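Local atomic coordinates of amidohydrolase (Xanthomonas campestris pv. campestris, PDB entry 4DZH), a protein that is probably a zinc-dependent deaminase of the amidohydrolase superfamily, thought to act on adenosine-type nucleosides such as 5'-methylthioadenosine. Residues Thr205-Asp208 / Ala209-Glu212; Gln268-Glu271 / Ala272-His275; Leu386-Leu389 / Glu390-Pro393; Gln440-Asp443 / Arg444-Val448. One frame throughout, in Å; residues are numbered along the deposited sequence.

Interaction 1 (Thr205-Asp208 / Ala209-Glu212)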
loop_
_atom_site.group_PDB
_atom_site.type_symbol
_atom_site.label_atom_id
_atom_site.label_comp_id
_atom_site.label_asym_id
_atom_site.label_seq_id
_atom_site.Cartn_x
_atom_site.Cartn_y
_atom_site.Cartn_z
ATOM N N THR A 205 -10.025 -27.478 -11.932
ATOM C CA THR A 205 -11.269 -27.221 -12.669
ATOM C C THR A 205 -11.116 -27.543 -14.133
ATOM O O THR A 205 -12.035 -27.302 -14.912
ATOM C CB THR A 205 -11.729 -25.759 -12.582
ATOM O OG1 THR A 205 -10.659 -24.890 -13.000
ATOM C CG2 THR A 205 -12.186 -25.390 -11.170
ATOM N N VAL A 206 -9.957 -28.069 -14.512
ATOM C CA VAL A 206 -9.676 -28.348 -15.904
ATOM C C VAL A 206 -9.189 -29.795 -15.986
ATOM O O VAL A 206 -8.155 -30.144 -15.411
ATOM C CB VAL A 206 -8.607 -27.404 -16.499
ATOM C CG1 VAL A 206 -8.253 -27.803 -17.933
ATOM C CG2 VAL A 206 -9.077 -25.942 -16.456
ATOM N N ASN A 207 -9.927 -30.632 -16.714
ATOM C CA ASN A 207 -9.555 -32.042 -16.769
ATOM C C ASN A 207 -8.371 -32.328 -17.718
ATOM O O ASN A 207 -7.945 -31.451 -18.464
ATOM C CB ASN A 207 -10.783 -32.923 -17.026
ATOM C CG ASN A 207 -11.404 -32.722 -18.425
ATOM O OD1 ASN A 207 -10.753 -32.258 -19.363
ATOM N ND2 ASN A 207 -12.676 -33.104 -18.562
ATOM N N ASP A 208 -7.812 -33.535 -17.662
ATOM C CA ASP A 208 -6.649 -33.865 -18.487
ATOM C C ASP A 208 -6.874 -33.665 -20.003
ATOM O O ASP A 208 -5.975 -33.219 -20.725
ATOM C CB ASP A 208 -6.266 -35.327 -18.256
ATOM C CG ASP A 208 -5.484 -35.519 -16.978
ATOM O OD1 ASP A 208 -5.331 -34.518 -16.221
ATOM O OD2 ASP A 208 -5.003 -36.655 -16.719
ATOM N N ALA A 209 -8.059 -34.046 -20.497
ATOM C CA ALA A 209 -8.392 -33.908 -21.910
ATOM C C ALA A 209 -8.446 -32.443 -22.352
ATOM O O ALA A 209 -7.956 -32.109 -23.423
ATOM C CB ALA A 209 -9.706 -34.610 -22.197
ATOM N N ASN A 210 -9.036 -31.587 -21.520
ATOM C CA ASN A 210 -9.058 -30.156 -21.794
ATOM C C ASN A 210 -7.652 -29.547 -21.762
ATOM O O ASN A 210 -7.333 -28.666 -22.568
ATOM C CB ASN A 210 -10.001 -29.433 -20.833
ATOM C CG ASN A 210 -11.456 -29.585 -21.251
ATOM O OD1 ASN A 210 -11.740 -29.859 -22.420
ATOM N ND2 ASN A 210 -12.373 -29.398 -20.312
ATOM N N PHE A 211 -6.803 -30.041 -20.856
ATOM C CA PHE A 211 -5.425 -29.542 -20.769
ATOM C C PHE A 211 -4.663 -29.983 -22.012
ATOM O O PHE A 211 -3.850 -29.237 -22.576
ATOM C CB PHE A 211 -4.712 -30.040 -19.488
ATOM C CG PHE A 211 -4.763 -29.057 -18.358
ATOM C CD1 PHE A 211 -4.436 -27.704 -18.543
ATOM C CD2 PHE A 211 -5.154 -29.475 -17.108
ATOM C CE1 PHE A 211 -4.492 -26.818 -17.477
ATOM C CE2 PHE A 211 -5.211 -28.608 -16.054
ATOM C CZ PHE A 211 -4.869 -27.264 -16.234
ATOM N N GLU A 212 -4.930 -31.205 -22.470
ATOM C CA GLU A 212 -4.284 -31.685 -23.668
ATOM C C GLU A 212 -4.680 -30.818 -24.869
ATOM O O GLU A 212 -3.853 -30.507 -25.734
ATOM C CB GLU A 212 -4.683 -33.138 -23.924
ATOM C CG GLU A 212 -4.434 -33.632 -25.357
ATOM C CD GLU A 212 -2.992 -33.438 -25.847
ATOM O OE1 GLU A 212 -2.080 -33.147 -25.048
ATOM O OE2 GLU A 212 -2.782 -33.566 -27.063
#

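Interaction 2 (Gln268-Glu271 / Ala272-His275)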
loop_
_atom_site.group_PDB
_atom_site.type_symbol
_atom_site.label_atom_id
_atom_site.label_comp_id
_atom_site.label_asym_id
_atom_site.label_seq_id
_atom_site.Cartn_x
_atom_site.Cartn_y
_atom_site.Cartn_z
ATOM N N GLN A 268 2.723 -22.152 -3.146
ATOM C CA GLN A 268 3.149 -23.445 -2.617
ATOM C C GLN A 268 4.221 -24.030 -3.560
ATOM O O GLN A 268 3.849 -24.637 -4.573
ATOM C CB GLN A 268 1.954 -24.386 -2.608
ATOM C CG GLN A 268 0.690 -23.895 -1.893
ATOM C CD GLN A 268 0.922 -23.557 -0.443
ATOM O OE1 GLN A 268 1.226 -24.434 0.371
ATOM N NE2 GLN A 268 0.782 -22.294 -0.101
ATOM N N LEU A 269 5.521 -23.872 -3.256
ATOM C CA LEU A 269 6.618 -24.247 -4.210
ATOM C C LEU A 269 7.909 -24.937 -3.651
ATOM O O LEU A 269 8.363 -24.574 -2.581
ATOM C CB LEU A 269 7.127 -23.037 -4.993
ATOM C CG LEU A 269 6.443 -22.372 -6.189
ATOM C CD1 LEU A 269 7.386 -21.355 -6.862
ATOM C CD2 LEU A 269 5.929 -23.383 -7.231
ATOM N N THR A 270 8.522 -25.844 -4.431
ATOM C CA THR A 270 9.860 -26.390 -4.112
ATOM C C THR A 270 11.002 -25.823 -4.963
ATOM O O THR A 270 10.751 -25.173 -6.001
ATOM C CB THR A 270 9.936 -27.906 -4.495
ATOM O OG1 THR A 270 9.911 -28.034 -5.939
ATOM C CG2 THR A 270 8.788 -28.705 -3.892
ATOM N N GLU A 271 12.254 -26.170 -4.607
ATOM C CA GLU A 271 13.423 -25.714 -5.391
ATOM C C GLU A 271 13.488 -26.332 -6.781
ATOM O O GLU A 271 13.689 -25.623 -7.785
ATOM C CB GLU A 271 14.781 -25.893 -4.648
ATOM C CG GLU A 271 15.292 -24.679 -3.799
ATOM C CD GLU A 271 15.813 -23.420 -4.597
ATOM O OE1 GLU A 271 16.724 -23.503 -5.485
ATOM O OE2 GLU A 271 15.329 -22.305 -4.271
ATOM N N ALA A 272 13.322 -27.657 -6.832
ATOM C CA ALA A 272 13.121 -28.389 -8.076
ATOM C C ALA A 272 12.206 -27.616 -9.009
ATOM O O ALA A 272 12.529 -27.363 -10.185
ATOM C CB ALA A 272 12.503 -29.749 -7.762
ATOM N N GLU A 273 11.067 -27.209 -8.472
ATOM C CA GLU A 273 10.085 -26.458 -9.256
ATOM C C GLU A 273 10.607 -25.113 -9.768
ATOM O O GLU A 273 10.379 -24.771 -10.965
ATOM C CB GLU A 273 8.780 -26.342 -8.483
ATOM C CG GLU A 273 8.108 -27.706 -8.454
ATOM C CD GLU A 273 7.002 -27.843 -7.434
ATOM O OE1 GLU A 273 6.933 -26.995 -6.547
ATOM O OE2 GLU A 273 6.203 -28.814 -7.560
ATOM N N ILE A 274 11.388 -24.427 -8.936
ATOM C CA ILE A 274 12.002 -23.164 -9.327
ATOM C C ILE A 274 12.904 -23.320 -10.526
ATOM O O ILE A 274 12.728 -22.634 -11.554
ATOM C CB ILE A 274 12.755 -22.489 -8.179
ATOM C CG1 ILE A 274 11.815 -22.171 -7.022
ATOM C CG2 ILE A 274 13.370 -21.206 -8.651
ATOM C CD1 ILE A 274 12.513 -21.485 -5.904
ATOM N N HIS A 275 13.841 -24.254 -10.419
ATOM C CA HIS A 275 14.742 -24.580 -11.523
ATOM C C HIS A 275 14.010 -25.196 -12.713
ATOM O O HIS A 275 14.371 -24.924 -13.880
ATOM C CB HIS A 275 15.962 -25.384 -11.021
ATOM C CG HIS A 275 16.776 -24.608 -10.040
ATOM N ND1 HIS A 275 17.787 -23.755 -10.427
ATOM C CD2 HIS A 275 16.656 -24.464 -8.695
ATOM C CE1 HIS A 275 18.290 -23.157 -9.360
ATOM N NE2 HIS A 275 17.628 -23.575 -8.296
#

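Interaction 3 (Leu386-Leu389 / Glu390-Pro393)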
loop_
_atom_site.group_PDB
_atom_site.type_symbol
_atom_site.label_atom_id
_atom_site.label_comp_id
_atom_site.label_asym_id
_atom_site.label_seq_id
_atom_site.Cartn_x
_atom_site.Cartn_y
_atom_site.Cartn_z
ATOM N N LEU A 386 7.249 13.706 -8.998
ATOM C CA LEU A 386 8.078 13.416 -7.821
ATOM C C LEU A 386 8.289 14.676 -6.928
ATOM O O LEU A 386 8.955 14.610 -5.872
ATOM C CB LEU A 386 9.379 12.721 -8.170
ATOM C CG LEU A 386 9.228 11.309 -8.734
ATOM C CD1 LEU A 386 10.622 10.792 -9.055
ATOM C CD2 LEU A 386 8.507 10.347 -7.752
ATOM N N SER A 387 7.715 15.794 -7.357
ATOM C CA SER A 387 7.892 17.046 -6.633
ATOM C C SER A 387 6.927 17.126 -5.450
ATOM O O SER A 387 7.064 18.020 -4.599
ATOM C CB SER A 387 7.688 18.221 -7.587
ATOM O OG SER A 387 6.310 18.396 -7.898
ATOM N N ALA A 388 5.950 16.219 -5.388
ATOM C CA ALA A 388 5.047 16.180 -4.206
ATOM C C ALA A 388 5.841 15.960 -2.933
ATOM O O ALA A 388 6.879 15.295 -2.937
ATOM C CB ALA A 388 3.995 15.077 -4.375
ATOM N N LEU A 389 5.401 16.535 -1.812
ATOM C CA LEU A 389 6.205 16.438 -0.629
ATOM C C LEU A 389 6.331 14.976 -0.138
ATOM O O LEU A 389 7.287 14.631 0.560
ATOM C CB LEU A 389 5.631 17.357 0.465
ATOM C CG LEU A 389 4.230 17.151 0.979
ATOM C CD1 LEU A 389 4.337 16.222 2.170
ATOM C CD2 LEU A 389 3.650 18.477 1.421
ATOM N N GLU A 390 5.347 14.168 -0.506
ATOM C CA GLU A 390 5.366 12.733 -0.176
ATOM C C GLU A 390 6.572 12.040 -0.786
ATOM O O GLU A 390 7.015 10.979 -0.291
ATOM C CB GLU A 390 4.090 12.049 -0.659
ATOM C CG GLU A 390 2.868 12.303 0.252
ATOM C CD GLU A 390 2.258 13.678 0.008
ATOM O OE1 GLU A 390 2.545 14.284 -1.045
ATOM O OE2 GLU A 390 1.498 14.152 0.875
ATOM N N THR A 391 7.112 12.630 -1.842
ATOM C CA THR A 391 8.283 12.026 -2.469
ATOM C C THR A 391 9.522 12.928 -2.383
ATOM O O THR A 391 10.448 12.838 -3.193
ATOM C CB THR A 391 7.990 11.557 -3.923
ATOM O OG1 THR A 391 7.284 12.542 -4.624
ATOM C CG2 THR A 391 7.082 10.308 -3.898
ATOM N N GLN A 392 9.573 13.746 -1.329
ATOM C CA GLN A 392 10.726 14.606 -1.078
ATOM C C GLN A 392 11.229 14.356 0.335
ATOM O O GLN A 392 10.415 13.973 1.197
ATOM C CB GLN A 392 10.269 16.067 -1.222
ATOM C CG GLN A 392 9.972 16.479 -2.685
ATOM C CD GLN A 392 11.270 16.583 -3.492
ATOM O OE1 GLN A 392 12.255 17.115 -2.979
ATOM N NE2 GLN A 392 11.296 16.052 -4.749
ATOM N N PRO A 393 12.550 14.545 0.614
ATOM C CA PRO A 393 13.601 14.802 -0.382
ATOM C C PRO A 393 13.748 13.576 -1.263
ATOM O O PRO A 393 13.439 12.444 -0.836
ATOM C CB PRO A 393 14.876 14.890 0.456
ATOM C CG PRO A 393 14.599 14.134 1.650
ATOM C CD PRO A 393 13.140 14.312 1.938
#

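Interaction 4 (Gln440-Asp443 / Arg444-Val448)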
loop_
_atom_site.group_PDB
_atom_site.type_symbol
_atom_site.label_atom_id
_atom_site.label_comp_id
_atom_site.label_asym_id
_atom_site.label_seq_id
_atom_site.Cartn_x
_atom_site.Cartn_y
_atom_site.Cartn_z
ATOM N N GLN A 440 -25.350 1.732 -10.136
ATOM C CA GLN A 440 -26.368 0.820 -10.630
ATOM C C GLN A 440 -26.027 -0.595 -10.307
ATOM O O GLN A 440 -26.849 -1.347 -9.784
ATOM C CB GLN A 440 -26.535 0.914 -12.165
ATOM C CG GLN A 440 -27.490 -0.216 -12.680
ATOM C CD GLN A 440 -27.479 -0.375 -14.175
ATOM O OE1 GLN A 440 -26.571 -0.993 -14.749
ATOM N NE2 GLN A 440 -28.486 0.186 -14.820
ATOM N N TRP A 441 -24.800 -0.991 -10.658
ATOM C CA TRP A 441 -24.378 -2.358 -10.417
ATOM C C TRP A 441 -24.386 -2.714 -8.929
ATOM O O TRP A 441 -24.674 -3.866 -8.551
ATOM C CB TRP A 441 -22.995 -2.574 -11.025
ATOM C CG TRP A 441 -23.104 -2.813 -12.504
ATOM C CD1 TRP A 441 -22.710 -1.982 -13.521
ATOM C CD2 TRP A 441 -23.700 -3.950 -13.107
ATOM N NE1 TRP A 441 -23.009 -2.573 -14.745
ATOM C CE2 TRP A 441 -23.609 -3.783 -14.507
ATOM C CE3 TRP A 441 -24.295 -5.114 -12.599
ATOM C CZ2 TRP A 441 -24.094 -4.729 -15.395
ATOM C CZ3 TRP A 441 -24.770 -6.060 -13.477
ATOM C CH2 TRP A 441 -24.670 -5.862 -14.867
ATOM N N ARG A 442 -24.077 -1.724 -8.107
ATOM C CA ARG A 442 -24.081 -1.897 -6.653
ATOM C C ARG A 442 -25.480 -2.313 -6.195
ATOM O O ARG A 442 -25.645 -3.286 -5.465
ATOM C CB ARG A 442 -23.663 -0.591 -5.982
ATOM C CG ARG A 442 -23.085 -0.760 -4.583
ATOM C CD ARG A 442 -24.202 -0.885 -3.606
ATOM N NE ARG A 442 -25.111 0.238 -3.753
ATOM C CZ ARG A 442 -24.896 1.422 -3.187
ATOM N NH1 ARG A 442 -25.770 2.413 -3.340
ATOM N NH2 ARG A 442 -23.806 1.602 -2.437
ATOM N N ASP A 443 -26.484 -1.611 -6.697
ATOM C CA ASP A 443 -27.899 -1.942 -6.411
ATOM C C ASP A 443 -28.381 -3.323 -6.923
ATOM O O ASP A 443 -29.119 -4.041 -6.229
ATOM C CB ASP A 443 -28.807 -0.856 -6.963
ATOM C CG ASP A 443 -28.577 0.507 -6.300
ATOM O OD1 ASP A 443 -28.059 0.588 -5.145
ATOM O OD2 ASP A 443 -28.925 1.508 -6.945
ATOM N N ARG A 444 -27.950 -3.697 -8.126
ATOM C CA ARG A 444 -28.315 -4.986 -8.699
ATOM C C ARG A 444 -27.757 -6.120 -7.906
ATOM O O ARG A 444 -28.462 -7.095 -7.631
ATOM C CB ARG A 444 -27.779 -5.101 -10.125
ATOM C CG ARG A 444 -28.516 -4.248 -11.079
ATOM C CD ARG A 444 -28.108 -4.576 -12.479
ATOM N NE ARG A 444 -28.970 -3.882 -13.436
ATOM C CZ ARG A 444 -28.717 -3.833 -14.735
ATOM N NH1 ARG A 444 -27.652 -4.449 -15.233
ATOM N NH2 ARG A 444 -29.527 -3.161 -15.528
ATOM N N ILE A 445 -26.474 -5.994 -7.536
ATOM C CA ILE A 445 -25.819 -7.025 -6.765
ATOM C C ILE A 445 -26.506 -7.169 -5.396
ATOM O O ILE A 445 -26.665 -8.292 -4.866
ATOM C CB ILE A 445 -24.284 -6.713 -6.673
ATOM C CG1 ILE A 445 -23.654 -6.846 -8.077
ATOM C CG2 ILE A 445 -23.585 -7.598 -5.652
ATOM C CD1 ILE A 445 -22.467 -5.890 -8.356
ATOM N N ARG A 446 -26.922 -6.036 -4.832
ATOM C CA ARG A 446 -27.560 -6.012 -3.505
ATOM C C ARG A 446 -28.790 -6.926 -3.422
ATOM O O ARG A 446 -29.049 -7.560 -2.400
ATOM C CB ARG A 446 -27.909 -4.575 -3.097
ATOM C CG ARG A 446 -26.767 -3.879 -2.377
ATOM C CD ARG A 446 -27.167 -2.519 -1.794
ATOM N NE ARG A 446 -26.055 -1.922 -1.043
ATOM C CZ ARG A 446 -25.969 -0.635 -0.722
ATOM N NH1 ARG A 446 -24.917 -0.194 -0.038
ATOM N NH2 ARG A 446 -26.928 0.213 -1.086
ATOM N N THR A 447 -29.518 -7.020 -4.520
ATOM C CA THR A 447 -30.714 -7.856 -4.574
ATOM C C THR A 447 -30.441 -9.381 -4.683
ATOM O O THR A 447 -31.292 -10.195 -4.318
ATOM C CB THR A 447 -31.584 -7.412 -5.745
ATOM O OG1 THR A 447 -30.934 -7.810 -6.968
ATOM C CG2 THR A 447 -31.738 -5.874 -5.698
ATOM N N VAL A 448 -29.262 -9.765 -5.156
ATOM C CA VAL A 448 -28.975 -11.180 -5.448
ATOM C C VAL A 448 -29.183 -12.175 -4.289
ATOM O O VAL A 448 -28.457 -12.176 -3.291
ATOM C CB VAL A 448 -27.564 -11.358 -6.086
ATOM C CG1 VAL A 448 -27.194 -12.845 -6.219
ATOM C CG2 VAL A 448 -27.531 -10.668 -7.432
#

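Interaction 1 (Thr205-Asp208 / Ala209-Glu212)
Backbone bonds from F211 N to N207 O (3.0 Å) and from E212 N to D208 O turn the chain out of an extended loop into the first turn of helix 208-221. N207 is the N-cap. Its CG sits between the backbone N and the carbonyl carbon (chi1 67°), which brings the amide oxygen back over the opening turn, where N207 OD1 takes the N-H of N210 at 2.8 Å. That bond is close to straight (161° at the hydrogen), and the donor lies nearly along the side-chain C=O axis. The N210 side chain runs obliquely past this amide, and its own ND2 is bound elsewhere, to D165 and D174. On the other flank V206 comes down on F211: CG1 stands 3.5 Å from the ring centroid, only 7° off the normal, a CH-pi contact over the middle of one face. Helix 247-254 packs against the same phenylalanine, and its R250, with R253, forms salt bridges to D208. N207 OD1 thus gives an acceptor to a first-turn amide, the part an N-cap plays, while V206 covers one face of F211, which also packs on P200.

Interaction 2 (Gln268-Glu271 / Ala272-His275)
The imidazole of H275 has E271 at its rim: E271 OE1 lies in the ring plane and accepts from H275 NE2 at 3.0 Å, while the carboxylate as a whole is turned 63° from the ring. The bond is bent (134° at the hydrogen), although the donor nitrogen is almost in line with the C-O bond of E271. This His-carboxylate pair spans one turn on the outer side of helix 271-280, whose start is a capping box made by T270 and E273. The box is reciprocal. T270 OG1, placed between the backbone N and the carbonyl carbon (chi1 69°), accepts from E273 N at 2.9 Å. In return T270 N gives its hydrogen to E273 OE1, a nearly straight bond of 2.9 Å. The glutamate is met on the anti side of that oxygen, with the donor somewhat out of the carboxylate plane. E273 can reach back because its chain is extended beyond CG, and its second oxygen, OE2, is held by a salt bridge to R246, so the carboxylate is fixed from two directions. Although paired with R246, it probably also interacts favourably with the partial positive charge of the helix start. L269 leads into the cap, its CD2 near E273 OE1, and packs on L304 and L248; I274 turns to helix 301-306 and joins this helix to its neighbour outside the barrel. The tip of I274 also meets E271, with CD1 3.4 Å from E271 OE2.

Interaction 3 (Leu386-Leu389 / Glu390-Pro393)
Q392 sends its side chain back to the backbone oxygen of L386. Its amide approaches with L386 O almost exactly in its own plane, and the bond from NE2 is 3.0 Å long and practically straight at 174°. The glutamine's chi1 (-71°) sets CG 3.3 Å from A388 O, and the bend at chi2 then curls the amide back to L386 O. T391 OG1 lies near two carbonyls, 2.9 Å from L386 O and somewhat farther from A388 O, with Q409 NE2 donating to it as well; the L386 side chain crosses that of T391 at about a right angle, CD2 reaching the threonine CB at 4.0 Å. L389 and E390 meet obliquely at the far end, where the leucine CD1 lies 3.7 Å from E390 OE2. The E390 chain is bent at chi2, and its carboxylate forms a salt bridge with R130 of the second subunit; L389 packs on T431 of that subunit. Two backbone bonds, T391 N to A388 O (2.9 Å) and Q392 N to L389 O, close the turn, each donor standing above the carbonyl plane rather than on a lone pair. Such successive i to i+3 bonds are the mark of a tight 3-10-like turn, here linking strand 381-385 to helix 397-403 at the dimer interface, just before a cis peptide to P393.

Interaction 4 (Gln440-Asp443 / Arg444-Val448)
R444 has the most surface buried here, and it is shared between two neighbours one turn back. Stretched out from CG to NE, it carries its guanidinium across Q440, whose amide stacks on it with the planes 13° apart and OE1 3.6 Å from R444 CZ. The same group stands nearly upright on W441: its plane is 84° from the indole, and R444 NH1 touches down 3.3 Å from W441 CH2, toward the rim of one face, a cation-pi contact. W441 itself is tied by NE1 to D119 and meets F116 edge-to-face. These are the last turns of the C-terminal helix 431-447, whose i to i+4 bonds include R444 N to Q440 O (3.1 Å). On another side R446 pairs with R442, the two guanidiniums lying flat on one another, centres 3.4 Å apart and planes 8° from parallel. Bends at chi2 and chi3 fold R442 back. Like charges so close would probably be eased by D443, whose OD1 takes R442 NE at 3.3 Å in a salt bridge; it lies 4.2 Å from R446 NH2, near in charge only, with no N-H directed at it. R442 NH2 also donates to L394 O of the second subunit.

How the interactions relate
Interactions 1 and 2 are two helix starts on the outside of the barrel, each following a strand; their centres are 23 Å apart and their nearest atoms about 14 Å. Helix 247-254 links them, with R250 and L251 touching the first and L248 the second. Both come near the metal centre without joining it: the side chains of V206 and Q268 each lie about 13 Å from a bound zinc. Interaction 3 lies on the other side of the chain's centre from interaction 1, 51 Å between centres, with the side chain of E390 about 10 Å from a magnesium ion. Interactions 3 and 4, 40 Å apart between centres, both touch the second subunit, interaction 4 through R442, I445 and R446.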